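Local atomic coordinates of EvdO1 (Micromonospora carbonacea, PDB entry 4XBZ), a protein that probably works as a metal-dependent oxygenase of the phytanoyl-CoA dioxygenase family that carries out an oxidative cyclization in orthosomycin biosynthesis. Residues A[37-42]-A[124-129]; A[236-241]-A[256-261]. All blocks are in the same frame, centred on the assembly; numbering follows the deposited sequence.

Contact 1. Residues A[37-42]-A[124-129]; sequences CDIRRT and HPLLLR
R40 and H124 converge on one backbone oxygen, that of L63: R40 NH2 makes a hydrogen bond to it and H124 NE2 a weak one, while R40 NE adds a weak bond to the carbonyl of G62. The two side chains cross obliquely, with no hydrogen bond between them; R40 NH2 is 3.9 Å from H124 NE2, near the plane of the imidazole, and the guanidinium is turned 77° against that ring. Their contact joins the turn after edge strand 36-38 to the N-terminal end of helix 125-134, which the ring's other nitrogen serves: as N-cap, H124 accepts the L126 amide, L126 N lying 3.1 Å from H124 ND1, almost exactly in the ring plane though bent (139°). Its CG stands anti to the backbone N (chi1 -169°), which turns the ND1 edge of the ring to the first turn of the helix. L126 supplies the apolar half. Its CD1 sits over the centre of one guanidinium face, 3.8 Å from R40 CG, and 4.2 Å from I39 CG2. Replacing H124 by an alanine would probably leave L126 N without its capping acceptor and open a gap beside the guanidinium. R40 is thus gripped by the main-chain oxygens of L63 and, weakly, G62, with a leucine methyl over one face, and its neighbour's two bonds, one donated and one accepted, are consistent with a neutral imidazole protonated on NE2.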
ATOM      1  N   CYS A  37      11.731 -11.923  -1.629  1.00 35.37           N
ATOM      2  CA  CYS A  37      11.770 -11.638  -0.206  1.00 35.30           C
ATOM      3  C   CYS A  37      11.920 -12.924   0.581  1.00 34.53           C
ATOM      4  O   CYS A  37      11.000 -13.743   0.619  1.00 30.34           O
ATOM      5  CB  CYS A  37      10.506 -10.902   0.235  1.00 30.47           C
ATOM      6  SG  CYS A  37      10.291 -10.917   2.012  1.00 34.93           S
ATOM      7  N   ASP A  38      13.085 -13.107   1.196  1.00 36.69           N
ATOM      8  CA  ASP A  38      13.287 -14.243   2.086  1.00 38.25           C
ATOM      9  C   ASP A  38      12.685 -13.875   3.433  1.00 39.91           C
ATOM     10  O   ASP A  38      13.391 -13.420   4.338  1.00 38.29           O
ATOM     11  CB  ASP A  38      14.771 -14.605   2.226  1.00 40.53           C
ATOM     12  CG  ASP A  38      14.985 -16.095   2.527  1.00 53.73           C
ATOM     13  OD1 ASP A  38      15.408 -16.835   1.603  1.00 59.02           O
ATOM     14  OD2 ASP A  38      14.708 -16.534   3.674  1.00 46.97           O
ATOM     15  N   ILE A  39      11.378 -14.086   3.556  1.00 34.18           N
ATOM     16  CA  ILE A  39      10.610 -13.496   4.640  1.00 33.92           C
ATOM     17  C   ILE A  39      11.077 -13.927   6.022  1.00 34.98           C
ATOM     18  O   ILE A  39      11.019 -13.150   6.971  1.00 37.30           O
ATOM     19  CB  ILE A  39       9.105 -13.815   4.493  1.00 32.68           C
ATOM     20  CG1 ILE A  39       8.300 -12.992   5.501  1.00 35.25           C
ATOM     21  CG2 ILE A  39       8.822 -15.321   4.616  1.00 35.09           C
ATOM     22  CD1 ILE A  39       8.552 -11.500   5.370  1.00 32.24           C
ATOM     23  N   ARG A  40      11.562 -15.153   6.140  1.00 36.22           N
ATOM     24  CA  ARG A  40      11.970 -15.648   7.451  1.00 40.47           C
ATOM     25  C   ARG A  40      13.404 -15.250   7.745  1.00 39.98           C
ATOM     26  O   ARG A  40      13.842 -15.305   8.890  1.00 42.49           O
ATOM     27  CB  ARG A  40      11.794 -17.160   7.542  1.00 33.49           C
ATOM     28  CG  ARG A  40      10.327 -17.580   7.605  1.00 32.27           C
ATOM     29  CD  ARG A  40      10.173 -19.091   7.541  1.00 33.68           C
ATOM     30  NE  ARG A  40       8.775 -19.487   7.612  1.00 33.34           N
ATOM     31  CZ  ARG A  40       8.121 -19.667   8.753  1.00 34.22           C
ATOM     32  NH1 ARG A  40       8.755 -19.476   9.907  1.00 33.23           N
ATOM     33  NH2 ARG A  40       6.843 -20.032   8.738  1.00 28.37           N
ATOM     34  N   ARG A  41      14.121 -14.825   6.711  1.00 36.23           N
ATOM     35  CA  ARG A  41      15.490 -14.380   6.873  1.00 39.13           C
ATOM     36  C   ARG A  41      15.571 -12.890   7.195  1.00 43.82           C
ATOM     37  O   ARG A  41      16.155 -12.499   8.205  1.00 43.08           O
ATOM     38  CB  ARG A  41      16.304 -14.679   5.614  1.00 41.35           C
ATOM     39  CG  ARG A  41      17.645 -13.979   5.592  1.00 42.75           C
ATOM     40  CD  ARG A  41      18.500 -14.414   4.418  1.00 42.58           C
ATOM     41  NE  ARG A  41      19.873 -13.946   4.583  1.00 48.89           N
ATOM     42  CZ  ARG A  41      20.922 -14.442   3.932  1.00 52.26           C
ATOM     43  NH1 ARG A  41      20.763 -15.440   3.070  1.00 49.72           N
ATOM     44  NH2 ARG A  41      22.138 -13.944   4.153  1.00 54.57           N
ATOM     45  N   THR A  42      14.974 -12.064   6.340  1.00 42.00           N
ATOM     46  CA  THR A  42      15.135 -10.612   6.430  1.00 40.87           C
ATOM     47  C   THR A  42      13.914  -9.904   7.024  1.00 39.71           C
ATOM     48  O   THR A  42      14.034  -8.841   7.636  1.00 35.79           O
ATOM     49  CB  THR A  42      15.418 -10.000   5.038  1.00 37.31           C
ATOM     50  OG1 THR A  42      14.302 -10.238   4.174  1.00 33.41           O
ATOM     51  CG2 THR A  42      16.666 -10.621   4.413  1.00 37.73           C
ATOM     52  N   HIS A 124      -2.351 -17.442   8.534  1.00 30.76           N
ATOM     53  CA  HIS A 124      -0.888 -17.448   8.642  1.00 29.03           C
ATOM     54  C   HIS A 124      -0.339 -16.039   8.851  1.00 32.63           C
ATOM     55  O   HIS A 124      -0.464 -15.188   7.967  1.00 30.44           O
ATOM     56  CB  HIS A 124      -0.277 -18.080   7.385  1.00 30.33           C
ATOM     57  CG  HIS A 124       1.188 -18.388   7.490  1.00 34.20           C
ATOM     58  ND1 HIS A 124       2.130 -17.445   7.851  1.00 34.53           N
ATOM     59  CD2 HIS A 124       1.876 -19.530   7.246  1.00 30.22           C
ATOM     60  CE1 HIS A 124       3.331 -17.995   7.835  1.00 32.93           C
ATOM     61  NE2 HIS A 124       3.206 -19.259   7.469  1.00 36.42           N
ATOM     62  N   PRO A 125       0.304 -15.805  10.011  1.00 31.51           N
ATOM     63  CA  PRO A 125       0.708 -14.478  10.489  1.00 30.48           C
ATOM     64  C   PRO A 125       1.779 -13.798   9.627  1.00 33.12           C
ATOM     65  O   PRO A 125       1.784 -12.567   9.580  1.00 29.32           O
ATOM     66  CB  PRO A 125       1.242 -14.766  11.896  1.00 33.78           C
ATOM     67  CG  PRO A 125       1.722 -16.189  11.826  1.00 28.35           C
ATOM     68  CD  PRO A 125       0.780 -16.883  10.900  1.00 30.46           C
ATOM     69  N   LEU A 126       2.651 -14.554   8.953  1.00 31.10           N
ATOM     70  CA  LEU A 126       3.620 -13.932   8.053  1.00 30.29           C
ATOM     71  C   LEU A 126       2.909 -13.450   6.787  1.00 31.99           C
ATOM     72  O   LEU A 126       3.157 -12.339   6.295  1.00 25.36           O
ATOM     73  CB  LEU A 126       4.761 -14.895   7.699  1.00 32.28           C
ATOM     74  CG  LEU A 126       5.732 -15.269   8.825  1.00 35.36           C
ATOM     75  CD1 LEU A 126       6.961 -16.019   8.298  1.00 26.94           C
ATOM     76  CD2 LEU A 126       6.151 -14.048   9.649  1.00 28.60           C
ATOM     77  N   LEU A 127       2.016 -14.289   6.267  1.00 30.61           N
ATOM     78  CA  LEU A 127       1.184 -13.908   5.128  1.00 30.05           C
ATOM     79  C   LEU A 127       0.390 -12.619   5.421  1.00 29.56           C
ATOM     80  O   LEU A 127       0.465 -11.638   4.668  1.00 29.45           O
ATOM     81  CB  LEU A 127       0.243 -15.058   4.759  1.00 27.94           C
ATOM     82  CG  LEU A 127      -0.803 -14.843   3.667  1.00 28.05           C
ATOM     83  CD1 LEU A 127      -0.179 -14.300   2.397  1.00 27.95           C
ATOM     84  CD2 LEU A 127      -1.583 -16.146   3.376  1.00 32.21           C
ATOM     85  N   LEU A 128      -0.344 -12.618   6.529  1.00 29.41           N
ATOM     86  CA  LEU A 128      -1.203 -11.484   6.891  1.00 31.62           C
ATOM     87  C   LEU A 128      -0.437 -10.190   7.263  1.00 29.41           C
ATOM     88  O   LEU A 128      -0.894  -9.089   6.958  1.00 26.78           O
ATOM     89  CB  LEU A 128      -2.115 -11.887   8.039  1.00 29.29           C
ATOM     90  CG  LEU A 128      -3.087 -13.014   7.720  1.00 28.27           C
ATOM     91  CD1 LEU A 128      -3.789 -13.458   8.996  1.00 29.53           C
ATOM     92  CD2 LEU A 128      -4.106 -12.556   6.678  1.00 32.20           C
ATOM     93  N   ARG A 129       0.730 -10.321   7.892  1.00 28.12           N
ATOM     94  CA  ARG A 129       1.527  -9.137   8.195  1.00 32.46           C
ATOM     95  C   ARG A 129       2.093  -8.510   6.928  1.00 30.31           C
ATOM     96  O   ARG A 129       2.270  -7.284   6.871  1.00 28.79           O
ATOM     97  CB  ARG A 129       2.657  -9.455   9.183  1.00 28.48           C
ATOM     98  CG  ARG A 129       2.170  -9.438  10.632  1.00 33.73           C
ATOM     99  CD  ARG A 129       3.299  -9.252  11.642  1.00 33.73           C
ATOM    100  NE  ARG A 129       3.947 -10.507  12.012  1.00 38.61           N
ATOM    101  CZ  ARG A 129       3.408 -11.423  12.815  1.00 40.84           C
ATOM    102  NH1 ARG A 129       2.192 -11.245  13.326  1.00 35.81           N
ATOM    103  NH2 ARG A 129       4.082 -12.532  13.101  1.00 40.27           N
TER

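Contact 2. Residues A[236-241]-A[256-261]; sequences LLHNIL and VIYFEY
Segments 236-241 and 256-261 run in the same direction without being paired: strand 179-184 lies between them, antiparallel to both, and the nearest CA atoms, those of I240 and E260, are 9.1 Å apart. No hydrogen bond joins them directly. H238 bonds through its backbone to D180 of that middle strand, and the side chains of H238 and E260 both touch D180, so the contact consists of side chains reaching over one intervening strand. Past H238 the first strand ends in an Asx turn, where L241 N donates a nearly straight bond of 2.9 Å (168°) to N239 OD1, approaching from above the carbonyl plane. The turn brings I240 to face E260, and I240 CG2 rests 3.8 Å from E260 OE2. The glutamate extends with CG anti to its own backbone N (chi1 -168°), and its OE1 is engaged by T142 of neighbouring strand 139-147, through a hydrogen bond, and by R262, through a salt bridge. Two residues earlier on the same strand, Y258 reaches out so that its CE1 comes 4.5 Å from H238 CE1, at the edge of the imidazole. V256 CG1 lies 3.4 Å above the plane of the Y258 ring, toward its rim. H238 points its NE2 to OD2 of D162, a ligand of the nickel ion, and its ring also meets that of the ligand H244. H238 is therefore a second-shell residue, about 5 Å from the metal, whose bond is likely to orient the D162 carboxylate; beside it, a methyl of I240 packs against the E260 carboxylate, whose charge is probably offset by the salt bridge to R262.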
ATOM      1  N   LEU A 236       3.756 -16.383  -4.330  1.00 22.73           N
ATOM      2  CA  LEU A 236       3.737 -15.333  -5.339  1.00 26.20           C
ATOM      3  C   LEU A 236       2.621 -14.312  -5.052  1.00 25.15           C
ATOM      4  O   LEU A 236       1.437 -14.649  -4.977  1.00 24.63           O
ATOM      5  CB  LEU A 236       3.569 -15.915  -6.749  1.00 24.29           C
ATOM      6  CG  LEU A 236       3.592 -14.864  -7.874  1.00 24.06           C
ATOM      7  CD1 LEU A 236       4.971 -14.254  -8.014  1.00 21.07           C
ATOM      8  CD2 LEU A 236       3.115 -15.427  -9.211  1.00 23.85           C
ATOM      9  N   LEU A 237       3.035 -13.063  -4.872  1.00 26.94           N
ATOM     10  CA  LEU A 237       2.130 -11.933  -4.715  1.00 23.89           C
ATOM     11  C   LEU A 237       1.991 -11.246  -6.056  1.00 24.78           C
ATOM     12  O   LEU A 237       3.001 -10.841  -6.654  1.00 21.38           O
ATOM     13  CB  LEU A 237       2.665 -10.951  -3.663  1.00 22.24           C
ATOM     14  CG  LEU A 237       2.896 -11.581  -2.286  1.00 26.32           C
ATOM     15  CD1 LEU A 237       3.750 -10.702  -1.384  1.00 19.01           C
ATOM     16  CD2 LEU A 237       1.556 -11.918  -1.631  1.00 21.25           C
ATOM     17  N   HIS A 238       0.764 -11.117  -6.555  1.00 23.97           N
ATOM     18  CA  HIS A 238       0.601 -10.286  -7.735  1.00 24.10           C
ATOM     19  C   HIS A 238      -0.613  -9.364  -7.683  1.00 26.66           C
ATOM     20  O   HIS A 238      -1.682  -9.685  -7.150  1.00 25.66           O
ATOM     21  CB  HIS A 238       0.617 -11.156  -9.018  1.00 28.60           C
ATOM     22  CG  HIS A 238      -0.698 -11.761  -9.415  1.00 26.05           C
ATOM     23  ND1 HIS A 238      -0.997 -13.090  -9.192  1.00 35.83           N
ATOM     24  CD2 HIS A 238      -1.730 -11.260 -10.134  1.00 28.23           C
ATOM     25  CE1 HIS A 238      -2.185 -13.366  -9.706  1.00 35.98           C
ATOM     26  NE2 HIS A 238      -2.653 -12.271 -10.282  1.00 38.09           N
ATOM     27  N   ASN A 239      -0.360  -8.166  -8.188  1.00 27.31           N
ATOM     28  CA  ASN A 239      -1.354  -7.149  -8.440  1.00 25.09           C
ATOM     29  C   ASN A 239      -2.291  -7.646  -9.526  1.00 26.55           C
ATOM     30  O   ASN A 239      -1.822  -8.111 -10.567  1.00 25.92           O
ATOM     31  CB  ASN A 239      -0.650  -5.866  -8.864  1.00 25.37           C
ATOM     32  CG  ASN A 239      -1.575  -4.682  -8.963  1.00 26.15           C
ATOM     33  OD1 ASN A 239      -2.757  -4.805  -9.289  1.00 24.31           O
ATOM     34  ND2 ASN A 239      -1.021  -3.503  -8.712  1.00 28.64           N
ATOM     35  N   ILE A 240      -3.598  -7.555  -9.291  1.00 25.08           N
ATOM     36  CA  ILE A 240      -4.579  -8.069 -10.249  1.00 31.40           C
ATOM     37  C   ILE A 240      -4.531  -7.316 -11.587  1.00 29.97           C
ATOM     38  O   ILE A 240      -5.050  -7.805 -12.593  1.00 31.26           O
ATOM     39  CB  ILE A 240      -6.021  -7.999  -9.681  1.00 30.43           C
ATOM     40  CG1 ILE A 240      -6.330  -6.576  -9.212  1.00 28.02           C
ATOM     41  CG2 ILE A 240      -6.191  -8.984  -8.521  1.00 27.19           C
ATOM     42  CD1 ILE A 240      -7.717  -6.125  -9.488  1.00 25.52           C
ATOM     43  N   LEU A 241      -3.907  -6.139 -11.589  1.00 22.76           N
ATOM     44  CA  LEU A 241      -3.763  -5.329 -12.800  1.00 24.74           C
ATOM     45  C   LEU A 241      -2.495  -5.691 -13.594  1.00 29.42           C
ATOM     46  O   LEU A 241      -2.278  -5.203 -14.715  1.00 26.90           O
ATOM     47  CB  LEU A 241      -3.736  -3.830 -12.440  1.00 25.66           C
ATOM     48  CG  LEU A 241      -4.967  -3.239 -11.737  1.00 26.20           C
ATOM     49  CD1 LEU A 241      -4.842  -1.728 -11.464  1.00 21.92           C
ATOM     50  CD2 LEU A 241      -6.188  -3.526 -12.564  1.00 28.85           C
ATOM     51  N   VAL A 256      -1.859 -24.568  -7.039  1.00 27.17           N
ATOM     52  CA  VAL A 256      -1.668 -23.305  -6.338  1.00 26.90           C
ATOM     53  C   VAL A 256      -2.932 -22.896  -5.575  1.00 26.41           C
ATOM     54  O   VAL A 256      -4.028 -22.891  -6.135  1.00 24.21           O
ATOM     55  CB  VAL A 256      -1.289 -22.162  -7.306  1.00 27.80           C
ATOM     56  CG1 VAL A 256      -1.139 -20.839  -6.536  1.00 26.85           C
ATOM     57  CG2 VAL A 256      -0.004 -22.485  -8.054  1.00 22.99           C
ATOM     58  N   ILE A 257      -2.767 -22.564  -4.298  1.00 24.98           N
ATOM     59  CA  ILE A 257      -3.848 -22.023  -3.483  1.00 25.02           C
ATOM     60  C   ILE A 257      -3.812 -20.496  -3.535  1.00 22.74           C
ATOM     61  O   ILE A 257      -2.797 -19.897  -3.170  1.00 22.58           O
ATOM     62  CB  ILE A 257      -3.738 -22.497  -2.019  1.00 27.64           C
ATOM     63  CG1 ILE A 257      -4.177 -23.950  -1.894  1.00 27.77           C
ATOM     64  CG2 ILE A 257      -4.591 -21.646  -1.094  1.00 27.34           C
ATOM     65  CD1 ILE A 257      -3.936 -24.521  -0.517  1.00 28.02           C
ATOM     66  N   TYR A 258      -4.904 -19.886  -4.009  1.00 20.17           N
ATOM     67  CA  TYR A 258      -5.000 -18.430  -4.177  1.00 23.40           C
ATOM     68  C   TYR A 258      -5.929 -17.805  -3.155  1.00 24.54           C
ATOM     69  O   TYR A 258      -7.117 -18.139  -3.088  1.00 25.25           O
ATOM     70  CB  TYR A 258      -5.502 -18.037  -5.581  1.00 18.31           C
ATOM     71  CG  TYR A 258      -4.489 -18.230  -6.690  1.00 27.22           C
ATOM     72  CD1 TYR A 258      -3.484 -17.288  -6.921  1.00 24.69           C
ATOM     73  CD2 TYR A 258      -4.535 -19.357  -7.510  1.00 26.89           C
ATOM     74  CE1 TYR A 258      -2.550 -17.461  -7.938  1.00 25.48           C
ATOM     75  CE2 TYR A 258      -3.598 -19.543  -8.522  1.00 31.52           C
ATOM     76  CZ  TYR A 258      -2.603 -18.591  -8.735  1.00 29.64           C
ATOM     77  OH  TYR A 258      -1.674 -18.783  -9.751  1.00 27.38           O
ATOM     78  N   PHE A 259      -5.368 -16.883  -2.382  1.00 24.40           N
ATOM     79  CA  PHE A 259      -6.119 -15.954  -1.538  1.00 22.12           C
ATOM     80  C   PHE A 259      -6.077 -14.534  -2.114  1.00 23.29           C
ATOM     81  O   PHE A 259      -4.992 -13.959  -2.189  1.00 24.19           O
ATOM     82  CB  PHE A 259      -5.525 -15.908  -0.131  1.00 21.61           C
ATOM     83  CG  PHE A 259      -5.539 -17.210   0.601  1.00 25.18           C
ATOM     84  CD1 PHE A 259      -6.444 -18.217   0.275  1.00 26.57           C
ATOM     85  CD2 PHE A 259      -4.668 -17.411   1.665  1.00 24.72           C
ATOM     86  CE1 PHE A 259      -6.447 -19.407   0.983  1.00 28.13           C
ATOM     87  CE2 PHE A 259      -4.664 -18.596   2.372  1.00 25.52           C
ATOM     88  CZ  PHE A 259      -5.550 -19.596   2.037  1.00 26.17           C
ATOM     89  N   GLU A 260      -7.216 -13.958  -2.507  1.00 24.56           N
ATOM     90  CA  GLU A 260      -7.257 -12.512  -2.795  1.00 24.79           C
ATOM     91  C   GLU A 260      -7.606 -11.677  -1.560  1.00 26.85           C
ATOM     92  O   GLU A 260      -8.345 -12.113  -0.677  1.00 26.78           O
ATOM     93  CB  GLU A 260      -8.249 -12.153  -3.903  1.00 24.06           C
ATOM     94  CG  GLU A 260      -8.062 -10.701  -4.403  1.00 23.74           C
ATOM     95  CD  GLU A 260      -9.277 -10.130  -5.153  1.00 29.84           C
ATOM     96  OE1 GLU A 260     -10.289  -9.748  -4.502  1.00 25.55           O
ATOM     97  OE2 GLU A 260      -9.215 -10.041  -6.396  1.00 26.92           O
ATOM     98  N   TYR A 261      -7.042 -10.476  -1.509  1.00 25.82           N
ATOM     99  CA  TYR A 261      -7.324  -9.516  -0.457  1.00 23.13           C
ATOM    100  C   TYR A 261      -7.661  -8.177  -1.089  1.00 25.00           C
ATOM    101  O   TYR A 261      -7.139  -7.862  -2.152  1.00 25.13           O
ATOM    102  CB  TYR A 261      -6.128  -9.375   0.477  1.00 24.08           C
ATOM    103  CG  TYR A 261      -5.725 -10.664   1.151  1.00 25.75           C
ATOM    104  CD1 TYR A 261      -4.805 -11.518   0.559  1.00 23.54           C
ATOM    105  CD2 TYR A 261      -6.279 -11.037   2.377  1.00 27.90           C
ATOM    106  CE1 TYR A 261      -4.423 -12.698   1.165  1.00 25.34           C
ATOM    107  CE2 TYR A 261      -5.912 -12.222   2.994  1.00 28.49           C
ATOM    108  CZ  TYR A 261      -4.982 -13.051   2.380  1.00 29.69           C
ATOM    109  OH  TYR A 261      -4.611 -14.230   2.980  1.00 27.79           O
TER

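Overall arrangement
Both segments of contact 1 precede those of contact 2 in the chain, and the contact centres are 15 Å apart. The two contacts share one mixed sheet: 37-42 begins on one of its two edge strands, 36-38, whereas 236-241 and 256-261 belong to its interior. Helix 125-134 connects them, since L127 of contact 1 packs on F259 and Y261, with L127 CD2 3.6 Å from Y261 OH. H238, Y258 and E260 point from the sheet toward its other face, where H160, D162 and H244 bind nickel. Contact 1 thus ties the turn after the edge strand to the helix covering the sheet's outside, and contact 2 lines the metal-bearing interior of the double-stranded beta helix.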